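Local structure of threonine--tRNA ligase catalytic subunit (Aeropyrum pernix, 3A32) at residues G67-T73 with F134-E138; I167-G171 with I303-Y307; T201-S207 with K260-M266; L359-I363 with A435-V439. The protein catalyses the ATP-dependent attachment of threonine to tRNA(Thr), and probably cannot itself clear mischarged seryl-tRNA(Thr). One frame throughout, in Å; residues are numbered along the deposited sequence.

Contact 1 of 4, residues G67-T73 with F134-E138; sequences GYYVVET and FKVFE
At the apolar centre Val71 CG2 meets Val136 CG2 at 3.5 Å. Tyr69 CE2 touches Phe134 CD1 at 3.7 Å, with the rings oblique. Val70 and Phe137 share the other sheet face (CG1 to CD2 4.0 Å). Both backbones are extended and run parallel, pairing Tyr69 with Val136 and Val70 with Phe137. The ladder is Tyr69 N to Lys135 O (2.9 Å), Phe137 N to Tyr69 O (2.8 Å) and Val71 N to Phe137 O (2.9 Å). Gly67, with positive phi, closes helix 48-65 in a Schellman motif. Lys135 lays CE over the Tyr68 ring, 3.8 Å from its centroid, and its NZ bonds to Arg66 O. This helix and strand match motif 1 of class II synthetases, beside the first motif 2 strand. Glu72 makes salt bridges to Arg141 and Arg52 of the second subunit. At the far edge the Glu138 carboxylate takes Thr73 OG1 (to OE1, 2.7 Å) and Thr73 N (to OE2, 2.9 Å). This buried carboxylate, also bonded to His115, extends the pairing.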
loop_
_atom_site.group_PDB
_atom_site.type_symbol
_atom_site.label_atom_id
_atom_site.label_comp_id
_atom_site.label_asym_id
_atom_site.label_seq_id
_atom_site.Cartn_x
_atom_site.Cartn_y
_atom_site.Cartn_z
ATOM N N GLY A 67 11.508 -13.213 5.445
ATOM C CA GLY A 67 11.257 -14.435 4.709
ATOM C C GLY A 67 9.813 -14.720 4.326
ATOM O O GLY A 67 9.499 -15.860 3.911
ATOM N N TYR A 68 8.932 -13.732 4.475
ATOM C CA TYR A 68 7.541 -13.887 4.078
ATOM C C TYR A 68 7.413 -13.399 2.673
ATOM O O TYR A 68 7.993 -12.414 2.294
ATOM C CB TYR A 68 6.573 -13.033 4.928
ATOM C CG TYR A 68 6.444 -13.405 6.397
ATOM C CD1 TYR A 68 5.300 -14.056 6.894
ATOM C CD2 TYR A 68 7.469 -13.042 7.319
ATOM C CE1 TYR A 68 5.198 -14.374 8.239
ATOM C CE2 TYR A 68 7.380 -13.360 8.672
ATOM C CZ TYR A 68 6.254 -14.016 9.129
ATOM O OH TYR A 68 6.192 -14.283 10.477
ATOM N N TYR A 69 6.598 -14.082 1.906
ATOM C CA TYR A 69 6.180 -13.562 0.639
ATOM C C TYR A 69 5.076 -12.563 0.895
ATOM O O TYR A 69 4.124 -12.875 1.600
ATOM C CB TYR A 69 5.623 -14.679 -0.158
ATOM C CG TYR A 69 6.559 -15.814 -0.385
ATOM C CD1 TYR A 69 7.750 -15.637 -1.101
ATOM C CD2 TYR A 69 6.215 -17.121 0.038
ATOM C CE1 TYR A 69 8.605 -16.717 -1.331
ATOM C CE2 TYR A 69 7.054 -18.189 -0.202
ATOM C CZ TYR A 69 8.232 -17.982 -0.887
ATOM O OH TYR A 69 9.046 -19.038 -1.135
ATOM N N VAL A 70 5.197 -11.365 0.327
ATOM C CA VAL A 70 4.111 -10.402 0.454
ATOM C C VAL A 70 3.113 -10.526 -0.654
ATOM O O VAL A 70 3.488 -10.735 -1.819
ATOM C CB VAL A 70 4.592 -8.952 0.677
ATOM C CG1 VAL A 70 5.580 -8.953 1.921
ATOM C CG2 VAL A 70 5.201 -8.365 -0.559
ATOM N N VAL A 71 1.840 -10.459 -0.283
ATOM C CA VAL A 71 0.787 -10.643 -1.221
ATOM C C VAL A 71 -0.344 -9.654 -0.974
ATOM O O VAL A 71 -0.411 -8.958 0.058
ATOM C CB VAL A 71 0.261 -12.119 -1.263
ATOM C CG1 VAL A 71 1.422 -13.093 -1.552
ATOM C CG2 VAL A 71 -0.495 -12.479 0.009
ATOM N N GLU A 72 -1.186 -9.547 -1.971
ATOM C CA GLU A 72 -2.435 -8.792 -1.851
ATOM C C GLU A 72 -3.498 -9.698 -2.491
ATOM O O GLU A 72 -3.297 -10.210 -3.622
ATOM C CB GLU A 72 -2.320 -7.418 -2.523
ATOM C CG GLU A 72 -3.682 -6.716 -2.713
ATOM C CD GLU A 72 -3.599 -5.201 -3.077
ATOM O OE1 GLU A 72 -2.470 -4.686 -3.239
ATOM O OE2 GLU A 72 -4.696 -4.520 -3.150
ATOM N N THR A 73 -4.574 -9.967 -1.745
ATOM C CA THR A 73 -5.605 -10.901 -2.241
ATOM C C THR A 73 -6.918 -10.137 -2.438
ATOM O O THR A 73 -7.096 -9.067 -1.846
ATOM C CB THR A 73 -5.742 -12.206 -1.340
ATOM O OG1 THR A 73 -6.139 -11.866 0.004
ATOM C CG2 THR A 73 -4.416 -13.042 -1.313
ATOM N N PHE A 134 6.487 -22.314 4.510
ATOM C CA PHE A 134 5.946 -21.372 3.534
ATOM C C PHE A 134 5.253 -20.296 4.344
ATOM O O PHE A 134 4.344 -20.594 5.137
ATOM C CB PHE A 134 4.984 -22.102 2.623
ATOM C CG PHE A 134 4.177 -21.220 1.733
ATOM C CD1 PHE A 134 4.627 -20.898 0.472
ATOM C CD2 PHE A 134 2.915 -20.772 2.137
ATOM C CE1 PHE A 134 3.856 -20.080 -0.374
ATOM C CE2 PHE A 134 2.144 -19.971 1.306
ATOM C CZ PHE A 134 2.597 -19.635 0.049
ATOM N N LYS A 135 5.709 -19.051 4.165
ATOM C CA LYS A 135 5.240 -17.921 4.952
ATOM C C LYS A 135 4.774 -16.874 4.014
ATOM O O LYS A 135 5.524 -16.476 3.116
ATOM C CB LYS A 135 6.366 -17.370 5.843
ATOM C CG LYS A 135 7.114 -18.474 6.623
ATOM C CD LYS A 135 8.061 -17.964 7.700
ATOM C CE LYS A 135 8.758 -16.645 7.311
ATOM N NZ LYS A 135 10.022 -16.425 8.116
ATOM N N VAL A 136 3.522 -16.438 4.210
ATOM C CA VAL A 136 2.866 -15.449 3.349
ATOM C C VAL A 136 2.274 -14.303 4.239
ATOM O O VAL A 136 1.522 -14.592 5.190
ATOM C CB VAL A 136 1.810 -16.142 2.439
ATOM C CG1 VAL A 136 0.701 -16.887 3.259
ATOM C CG2 VAL A 136 1.201 -15.204 1.486
ATOM N N PHE A 137 2.615 -13.048 3.917
ATOM C CA PHE A 137 2.184 -11.862 4.663
ATOM C C PHE A 137 1.257 -10.975 3.811
ATOM O O PHE A 137 1.514 -10.787 2.630
ATOM C CB PHE A 137 3.379 -10.977 5.080
ATOM C CG PHE A 137 2.951 -9.661 5.681
ATOM C CD1 PHE A 137 2.455 -9.606 6.986
ATOM C CD2 PHE A 137 2.990 -8.483 4.935
ATOM C CE1 PHE A 137 2.032 -8.435 7.530
ATOM C CE2 PHE A 137 2.577 -7.283 5.500
ATOM C CZ PHE A 137 2.093 -7.252 6.786
ATOM N N GLU A 138 0.232 -10.390 4.419
ATOM C CA GLU A 138 -0.630 -9.425 3.702
ATOM C C GLU A 138 -1.097 -8.328 4.641
ATOM O O GLU A 138 -1.529 -8.643 5.746
ATOM C CB GLU A 138 -1.856 -10.086 3.035
ATOM C CG GLU A 138 -2.786 -9.077 2.399
ATOM C CD GLU A 138 -3.864 -9.683 1.506
ATOM O OE1 GLU A 138 -4.002 -10.940 1.422
ATOM O OE2 GLU A 138 -4.607 -8.886 0.892
HETATM O O HOH W 1 8.279 -18.692 2.853
HETATM O O HOH W 2 9.005 -15.675 10.763
#

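Contact 2 of 4, residues I167-G171 with I303-Y307; sequences IIVPG and IEEVY
Backbone hydrogen bonds set the register of this antiparallel pair. Val169 and Tyr307 form a hydrogen-bonded pair: Val169 N to Tyr307 O is 2.9 Å, and Tyr307 N to Val169 O is 2.8 Å. Pro170 faces Val306 as the next, non-hydrogen-bonded pair, with CA atoms 4.1 Å apart. The proline has no NH to give, and at this position none is needed. Gly171 N then reaches Glu305 O at 2.7 Å. Weaker CA-H...O contacts fill the gaps, such as Ile168 CA to Tyr307 O at 3.4 Å. Gly171 has a turn-like backbone, phi/psi -46/-40. An ideal CB there would clash with Glu305 OE1.

Apolar contacts lie on both sheet faces. Ile168 CG2 meets Val306 CG2 at 3.8 Å, and Pro170 CG meets Ile303 CD1 at 3.9 Å. On the face of Val169 and Tyr307, Val169 CG1 lies 4.2 Å from Tyr307 CB. The Tyr307 ring (chi1 m) has Gly171 CA at its edge, with CE2 4.1 Å away. Among side chains, Tyr307 OH donates to Glu305 OE2 at 2.7 Å within its own segment.

In class II terms, the second strand of motif 2 here meets the strand of motif 3. Helix 174-191 packs on Val169 and Tyr307, helix 293-301 covers Val306 and Ile303, and Phe134 of strand 134-143 bonds to Ile168 through the backbone.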
loop_
_atom_site.group_PDB
_atom_site.type_symbol
_atom_site.label_atom_id
_atom_site.label_comp_id
_atom_site.label_asym_id
_atom_site.label_seq_id
_atom_site.Cartn_x
_atom_site.Cartn_y
_atom_site.Cartn_z
ATOM N N ILE A 167 1.400 -19.405 7.919
ATOM C CA ILE A 167 2.615 -20.174 7.896
ATOM C C ILE A 167 2.280 -21.653 7.847
ATOM O O ILE A 167 1.514 -22.167 8.672
ATOM C CB ILE A 167 3.482 -19.874 9.140
ATOM C CG1 ILE A 167 3.659 -18.379 9.303
ATOM C CG2 ILE A 167 4.879 -20.613 9.082
ATOM C CD1 ILE A 167 4.806 -18.048 10.265
ATOM N N ILE A 168 2.853 -22.339 6.874
ATOM C CA ILE A 168 2.764 -23.802 6.790
ATOM C C ILE A 168 4.157 -24.351 7.104
ATOM O O ILE A 168 5.090 -24.177 6.315
ATOM C CB ILE A 168 2.271 -24.222 5.385
ATOM C CG1 ILE A 168 0.899 -23.590 5.159
ATOM C CG2 ILE A 168 2.288 -25.757 5.216
ATOM C CD1 ILE A 168 0.263 -23.815 3.810
ATOM N N VAL A 169 4.300 -24.959 8.281
ATOM C CA VAL A 169 5.634 -25.278 8.818
ATOM C C VAL A 169 5.742 -26.761 9.235
ATOM O O VAL A 169 4.877 -27.231 9.979
ATOM C CB VAL A 169 6.023 -24.378 10.038
ATOM C CG1 VAL A 169 4.931 -24.266 11.022
ATOM C CG2 VAL A 169 7.224 -24.911 10.685
ATOM N N PRO A 170 6.772 -27.503 8.732
ATOM C CA PRO A 170 6.923 -28.914 9.141
ATOM C C PRO A 170 7.217 -29.006 10.610
ATOM O O PRO A 170 7.740 -28.049 11.190
ATOM C CB PRO A 170 8.170 -29.365 8.368
ATOM C CG PRO A 170 8.222 -28.467 7.181
ATOM C CD PRO A 170 7.820 -27.122 7.763
ATOM N N GLY A 171 6.924 -30.158 11.200
ATOM C CA GLY A 171 7.245 -30.444 12.594
ATOM C C GLY A 171 8.643 -30.076 13.066
ATOM O O GLY A 171 8.810 -29.576 14.185
ATOM N N ILE A 303 6.144 -35.097 3.988
ATOM C CA ILE A 303 6.065 -34.667 5.380
ATOM C C ILE A 303 4.710 -35.072 5.980
ATOM O O ILE A 303 3.665 -34.744 5.445
ATOM C CB ILE A 303 6.364 -33.143 5.494
ATOM C CG1 ILE A 303 7.849 -32.897 5.202
ATOM C CG2 ILE A 303 6.002 -32.583 6.865
ATOM C CD1 ILE A 303 8.140 -31.527 4.780
ATOM N N GLU A 304 4.757 -35.791 7.098
ATOM C CA GLU A 304 3.560 -36.279 7.810
ATOM C C GLU A 304 3.199 -35.317 8.962
ATOM O O GLU A 304 2.017 -35.107 9.241
ATOM C CB GLU A 304 3.789 -37.714 8.358
ATOM C CG GLU A 304 2.546 -38.637 8.336
ATOM C CD GLU A 304 2.572 -39.696 7.191
ATOM O OE1 GLU A 304 3.244 -40.747 7.341
ATOM O OE2 GLU A 304 1.919 -39.496 6.144
ATOM N N GLU A 305 4.219 -34.744 9.614
ATOM C CA GLU A 305 4.020 -33.750 10.670
ATOM C C GLU A 305 4.161 -32.312 10.159
ATOM O O GLU A 305 5.241 -31.863 9.877
ATOM C CB GLU A 305 4.973 -33.964 11.845
ATOM C CG GLU A 305 4.383 -33.427 13.154
ATOM C CD GLU A 305 5.416 -33.241 14.270
ATOM O OE1 GLU A 305 6.538 -33.803 14.156
ATOM O OE2 GLU A 305 5.095 -32.514 15.261
ATOM N N VAL A 306 3.054 -31.602 10.039
ATOM C CA VAL A 306 3.069 -30.232 9.546
ATOM C C VAL A 306 1.985 -29.431 10.285
ATOM O O VAL A 306 0.958 -29.982 10.680
ATOM C CB VAL A 306 2.883 -30.170 7.996
ATOM C CG1 VAL A 306 1.502 -30.633 7.577
ATOM C CG2 VAL A 306 3.150 -28.748 7.435
ATOM N N TYR A 307 2.214 -28.123 10.444
ATOM C CA TYR A 307 1.256 -27.236 11.118
ATOM C C TYR A 307 0.888 -26.045 10.258
ATOM O O TYR A 307 1.716 -25.550 9.489
ATOM C CB TYR A 307 1.819 -26.761 12.488
ATOM C CG TYR A 307 2.084 -27.939 13.412
ATOM C CD1 TYR A 307 1.059 -28.480 14.201
ATOM C CD2 TYR A 307 3.340 -28.568 13.429
ATOM C CE1 TYR A 307 1.289 -29.586 14.995
ATOM C CE2 TYR A 307 3.583 -29.665 14.223
ATOM C CZ TYR A 307 2.543 -30.172 15.001
ATOM O OH TYR A 307 2.780 -31.270 15.793
#

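Contact 3 of 4, residues T201-S207 with K260-M266; sequences TFKVRLS and KLDFIMM. With SO4 (sulfate ion), chain C.
A sulfate ion, probably from the crystallisation liquor, is held by two side chains of strand 202-207. Lys203 NZ donates to its O1 at 2.8 Å and Arg205 NH2 to its O4 at 3.0 Å. Both also make salt bridges to Glu275 of strand 273-284. The Arg205 guanidinium lies with one face against Ile264, and NH1 is 3.0 Å from CD1.

The backbones are extended and antiparallel, with axes 4.6 Å apart at 154°. The register runs from Phe202 opposite Met265 to Ser207 opposite Lys260. Hydrogen-bonded pairs are Lys203-Ile264, Arg205-Asp262 and Ser207-Lys260. Their bonds include Lys203 N to Ile264 O (2.8 Å), Asp262 N to Arg205 O (2.9 Å) and Ser207 N to Lys260 O (2.9 Å). Met266 N to Thr201 O, 2.7 Å, closes the end.

The other face is apolar. Phe202 CZ meets Phe263 CB at 3.7 Å, and Phe202 CD1 meets Met265 CE at 3.9 Å. Leu261 CG contacts Val204 CG1 (3.7 Å) and Leu206 CD2 (3.6 Å). Helix 174-191 covers Phe202, Phe263 and Met265, so this is an amphipathic strand pair of the class II catalytic sheet.

On the polar face a water donates to Arg205 O (2.9 Å) and Asp262 OD2 (2.7 Å) and accepts from Ser207 OG (2.5 Å). Asp262 OD1 bonds to Thr280 OG1. Lys203 and Arg205 can hold an anion, here sulfate, while Glu275 balances part of their charge.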
loop_
_atom_site.group_PDB
_atom_site.type_symbol
_atom_site.label_atom_id
_atom_site.label_comp_id
_atom_site.label_asym_id
_atom_site.label_seq_id
_atom_site.Cartn_x
_atom_site.Cartn_y
_atom_site.Cartn_z
ATOM N N THR A 201 6.786 -5.294 31.224
ATOM C CA THR A 201 5.782 -4.679 30.365
ATOM C C THR A 201 5.031 -5.691 29.509
ATOM O O THR A 201 4.199 -5.330 28.710
ATOM C CB THR A 201 6.379 -3.601 29.430
ATOM O OG1 THR A 201 7.190 -4.236 28.452
ATOM C CG2 THR A 201 7.238 -2.594 30.201
ATOM N N PHE A 202 5.319 -6.965 29.657
ATOM C CA PHE A 202 4.837 -7.897 28.621
ATOM C C PHE A 202 4.474 -9.242 29.237
ATOM O O PHE A 202 5.110 -9.678 30.195
ATOM C CB PHE A 202 5.840 -8.036 27.453
ATOM C CG PHE A 202 5.184 -8.308 26.114
ATOM C CD1 PHE A 202 4.671 -7.241 25.338
ATOM C CD2 PHE A 202 5.026 -9.624 25.650
ATOM C CE1 PHE A 202 4.018 -7.462 24.161
ATOM C CE2 PHE A 202 4.386 -9.869 24.432
ATOM C CZ PHE A 202 3.883 -8.745 23.661
ATOM N N LYS A 203 3.437 -9.854 28.674
ATOM C CA LYS A 203 2.941 -11.139 29.094
ATOM C C LYS A 203 2.605 -11.987 27.847
ATOM O O LYS A 203 2.058 -11.480 26.853
ATOM C CB LYS A 203 1.682 -10.890 29.978
ATOM C CG LYS A 203 1.012 -12.116 30.487
ATOM C CD LYS A 203 0.262 -11.910 31.819
ATOM C CE LYS A 203 -0.919 -10.978 31.643
ATOM N NZ LYS A 203 -1.776 -10.858 32.866
ATOM N N VAL A 204 2.909 -13.277 27.899
ATOM C CA VAL A 204 2.529 -14.201 26.854
ATOM C C VAL A 204 1.501 -15.179 27.439
ATOM O O VAL A 204 1.786 -15.855 28.417
ATOM C CB VAL A 204 3.765 -14.963 26.267
ATOM C CG1 VAL A 204 3.347 -16.283 25.649
ATOM C CG2 VAL A 204 4.496 -14.096 25.213
ATOM N N ARG A 205 0.319 -15.257 26.831
ATOM C CA ARG A 205 -0.738 -16.135 27.319
ATOM C C ARG A 205 -1.014 -17.273 26.335
ATOM O O ARG A 205 -1.370 -17.032 25.185
ATOM C CB ARG A 205 -2.027 -15.324 27.546
ATOM C CG ARG A 205 -3.243 -16.122 28.035
ATOM C CD ARG A 205 -4.482 -15.188 28.135
ATOM N NE ARG A 205 -4.373 -14.412 29.351
ATOM C CZ ARG A 205 -4.495 -13.092 29.443
ATOM N NH1 ARG A 205 -4.798 -12.347 28.377
ATOM N NH2 ARG A 205 -4.328 -12.521 30.636
ATOM N N LEU A 206 -0.936 -18.510 26.808
ATOM C CA LEU A 206 -1.265 -19.658 25.959
ATOM C C LEU A 206 -2.656 -20.152 26.254
ATOM O O LEU A 206 -3.043 -20.254 27.430
ATOM C CB LEU A 206 -0.270 -20.794 26.166
ATOM C CG LEU A 206 1.248 -20.511 26.210
ATOM C CD1 LEU A 206 2.075 -21.830 26.290
ATOM C CD2 LEU A 206 1.779 -19.631 25.042
ATOM N N SER A 207 -3.431 -20.438 25.204
ATOM C CA SER A 207 -4.752 -21.042 25.396
ATOM C C SER A 207 -4.819 -22.459 24.777
ATOM O O SER A 207 -4.642 -22.643 23.574
ATOM C CB SER A 207 -5.842 -20.116 24.876
ATOM O OG SER A 207 -5.760 -18.840 25.502
ATOM N N LYS A 260 -3.401 -21.584 20.897
ATOM C CA LYS A 260 -2.864 -20.274 20.513
ATOM C C LYS A 260 -2.026 -19.622 21.586
ATOM O O LYS A 260 -2.038 -20.024 22.737
ATOM C CB LYS A 260 -4.001 -19.303 20.139
ATOM C CG LYS A 260 -5.117 -19.251 21.188
ATOM C CD LYS A 260 -6.020 -18.009 21.020
ATOM C CE LYS A 260 -7.166 -18.069 22.048
ATOM N NZ LYS A 260 -7.902 -16.767 22.064
ATOM N N LEU A 261 -1.330 -18.568 21.179
ATOM C CA LEU A 261 -0.569 -17.704 22.048
ATOM C C LEU A 261 -0.970 -16.254 21.731
ATOM O O LEU A 261 -1.005 -15.837 20.545
ATOM C CB LEU A 261 0.891 -17.940 21.711
ATOM C CG LEU A 261 2.058 -17.216 22.325
ATOM C CD1 LEU A 261 3.282 -18.055 22.020
ATOM C CD2 LEU A 261 2.201 -15.765 21.771
ATOM N N ASP A 262 -1.227 -15.464 22.771
ATOM C CA ASP A 262 -1.583 -14.051 22.598
ATOM C C ASP A 262 -0.491 -13.191 23.162
ATOM O O ASP A 262 0.099 -13.529 24.181
ATOM C CB ASP A 262 -2.879 -13.740 23.309
ATOM C CG ASP A 262 -4.063 -14.366 22.602
ATOM O OD1 ASP A 262 -4.157 -14.152 21.359
ATOM O OD2 ASP A 262 -4.848 -15.094 23.272
ATOM N N PHE A 263 -0.208 -12.108 22.449
ATOM C CA PHE A 263 0.767 -11.102 22.856
ATOM C C PHE A 263 0.072 -10.018 23.665
ATOM O O PHE A 263 -0.853 -9.390 23.171
ATOM C CB PHE A 263 1.325 -10.413 21.616
ATOM C CG PHE A 263 2.034 -11.344 20.656
ATOM C CD1 PHE A 263 3.046 -12.238 21.115
ATOM C CD2 PHE A 263 1.753 -11.289 19.298
ATOM C CE1 PHE A 263 3.709 -13.042 20.223
ATOM C CE2 PHE A 263 2.431 -12.099 18.401
ATOM C CZ PHE A 263 3.391 -12.959 18.856
ATOM N N ILE A 264 0.547 -9.768 24.869
ATOM C CA ILE A 264 -0.133 -8.877 25.760
ATOM C C ILE A 264 0.847 -7.899 26.391
ATOM O O ILE A 264 1.699 -8.299 27.183
ATOM C CB ILE A 264 -0.864 -9.648 26.905
ATOM C CG1 ILE A 264 -2.011 -10.490 26.349
ATOM C CG2 ILE A 264 -1.460 -8.657 27.901
ATOM C CD1 ILE A 264 -2.182 -11.726 27.105
ATOM N N MET A 265 0.713 -6.619 26.055
ATOM C CA MET A 265 1.469 -5.595 26.748
ATOM C C MET A 265 0.756 -5.209 28.046
ATOM O O MET A 265 -0.454 -5.001 28.047
ATOM C CB MET A 265 1.630 -4.363 25.856
ATOM C CG MET A 265 2.437 -3.277 26.517
ATOM S SD MET A 265 3.276 -2.275 25.298
ATOM C CE MET A 265 4.502 -3.445 24.657
ATOM N N MET A 266 1.516 -5.107 29.121
ATOM C CA MET A 266 1.051 -4.581 30.401
ATOM C C MET A 266 1.312 -3.088 30.526
ATOM O O MET A 266 2.460 -2.637 30.425
ATOM C CB MET A 266 1.709 -5.315 31.565
ATOM C CG MET A 266 1.449 -6.800 31.539
ATOM S SD MET A 266 -0.326 -7.229 31.434
ATOM C CE MET A 266 -0.923 -6.406 32.953
HETATM S S SO4 C . -2.832 -13.603 34.669
HETATM O O1 SO4 C . -1.465 -13.102 34.495
HETATM O O2 SO4 C . -2.803 -15.052 34.846
HETATM O O3 SO4 C . -3.355 -12.982 35.885
HETATM O O4 SO4 C . -3.691 -13.306 33.506
HETATM O O HOH W 3 -4.099 -17.383 24.381
#

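Contact 4 of 4, residues L359-I363 with A435-V439; sequences LASSI and AADAV
This is helix-to-helix packing in the anticodon-binding domain, a mixed alpha/beta fold. It joins helix 353-369 to the start of the long helix 435-457. Both helices rest on the domain's sheet: Ile403 of strand 399-403 lies under Leu359 and Ile363, and Leu413 of strand 412-419 lies under Ile363 and Ala438.

Both segments have regular helical backbones. Ile363 N bonds to Leu359 O at 2.8 Å, and Val439 N bonds to Ala435 O at 2.9 Å. The short axes come within 9.3 Å and cross at -51°. The closest CA atoms are those of Ile363 and Val439, 5.6 Å apart.

The interface is small, with 222 Å² buried, and it is built mainly from carbon atoms. Ala435 and Ala438 point toward helix 353-369, and their small side chains present a low surface to it. Leu359, with chi1 t and chi2 p, brings CD1 to 4.0 Å from Ala435 CA. Ile363, with chi1 m and chi2 t, sets CD1 3.9 Å from Ala438 CB.

Ser362 also points toward the partner, but its hydroxyl is engaged in its own helix, where OG bonds to Asp358 O. What it offers across is carbon: Ser362 CB meets Ala435 CB at 3.6 Å. The zinc site is far away, so this is domain-core packing. Where the backbones come closest, Val439 (chi1 t) rests CG2 against Ile363 CA at 3.7 Å.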
loop_
_atom_site.group_PDB
_atom_site.type_symbol
_atom_site.label_atom_id
_atom_site.label_comp_id
_atom_site.label_asym_id
_atom_site.label_seq_id
_atom_site.Cartn_x
_atom_site.Cartn_y
_atom_site.Cartn_z
ATOM N N LEU A 359 14.352 32.362 6.090
ATOM C CA LEU A 359 14.884 31.140 6.698
ATOM C C LEU A 359 13.823 30.037 6.878
ATOM O O LEU A 359 14.013 28.906 6.420
ATOM C CB LEU A 359 15.647 31.433 8.016
ATOM C CG LEU A 359 16.493 30.276 8.599
ATOM C CD1 LEU A 359 17.563 29.774 7.646
ATOM C CD2 LEU A 359 17.100 30.618 9.993
ATOM N N ALA A 360 12.709 30.378 7.523
ATOM C CA ALA A 360 11.594 29.451 7.763
ATOM C C ALA A 360 11.064 28.829 6.468
ATOM O O ALA A 360 10.980 27.603 6.323
ATOM C CB ALA A 360 10.451 30.178 8.520
ATOM N N SER A 361 10.708 29.700 5.540
ATOM C CA SER A 361 10.261 29.341 4.221
ATOM C C SER A 361 11.254 28.433 3.460
ATOM O O SER A 361 10.860 27.383 2.915
ATOM C CB SER A 361 9.942 30.652 3.456
ATOM O OG SER A 361 9.664 30.413 2.089
ATOM N N SER A 362 12.541 28.800 3.433
ATOM C CA SER A 362 13.540 27.937 2.785
ATOM C C SER A 362 13.729 26.581 3.474
ATOM O O SER A 362 13.803 25.544 2.804
ATOM C CB SER A 362 14.866 28.621 2.697
ATOM O OG SER A 362 14.752 29.713 1.845
ATOM N N ILE A 363 13.826 26.583 4.806
ATOM C CA ILE A 363 13.879 25.308 5.552
ATOM C C ILE A 363 12.642 24.462 5.218
ATOM O O ILE A 363 12.780 23.305 4.880
ATOM C CB ILE A 363 14.036 25.502 7.101
ATOM C CG1 ILE A 363 15.428 26.094 7.439
ATOM C CG2 ILE A 363 13.777 24.151 7.857
ATOM C CD1 ILE A 363 15.587 26.600 8.906
ATOM N N ALA A 435 20.468 28.325 4.934
ATOM C CA ALA A 435 19.243 27.512 4.832
ATOM C C ALA A 435 19.511 26.058 4.470
ATOM O O ALA A 435 19.004 25.162 5.108
ATOM C CB ALA A 435 18.246 28.147 3.832
ATOM N N ALA A 436 20.305 25.847 3.437
ATOM C CA ALA A 436 20.650 24.522 2.930
ATOM C C ALA A 436 21.334 23.659 3.957
ATOM O O ALA A 436 21.065 22.464 4.057
ATOM C CB ALA A 436 21.568 24.672 1.703
ATOM N N ASP A 437 22.267 24.262 4.680
ATOM C CA ASP A 437 22.990 23.606 5.730
ATOM C C ASP A 437 22.061 23.259 6.915
ATOM O O ASP A 437 22.173 22.172 7.511
ATOM C CB ASP A 437 24.135 24.511 6.186
ATOM C CG ASP A 437 25.123 23.781 7.039
ATOM O OD1 ASP A 437 25.710 22.766 6.535
ATOM O OD2 ASP A 437 25.288 24.194 8.214
ATOM N N ALA A 438 21.163 24.180 7.260
ATOM C CA ALA A 438 20.108 23.911 8.228
ATOM C C ALA A 438 19.245 22.717 7.798
ATOM O O ALA A 438 18.964 21.846 8.619
ATOM C CB ALA A 438 19.219 25.195 8.509
ATOM N N VAL A 439 18.821 22.677 6.533
ATOM C CA VAL A 439 17.997 21.557 6.038
ATOM C C VAL A 439 18.771 20.239 6.185
ATOM O O VAL A 439 18.211 19.225 6.620
ATOM C CB VAL A 439 17.489 21.783 4.570
ATOM C CG1 VAL A 439 16.909 20.463 3.927
ATOM C CG2 VAL A 439 16.482 22.955 4.523
#

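Overall arrangement
Contacts 1, 2 and 3 belong to the mixed catalytic sheet. Contact 4 lies in the anticodon-binding domain, its centre 42 to 57 Å from theirs. Contacts 1 and 2 touch, with centres 17 Å apart. Strands 134-143 and 159-170 are neighbours, and Phe134 O probably bonds to Ile168 N at 2.9 Å. The centre of contact 3 is about 24 Å from each of theirs. In sequence, contact 1 comes first, contact 3 falls between the segments of contact 2, and contact 4 is last. Cys112, His166 and His310 bind zinc, the histidines from strands of contact 2. One sheet joins the metal site to the dimer edge at contact 1, while contact 4 packs a separate domain.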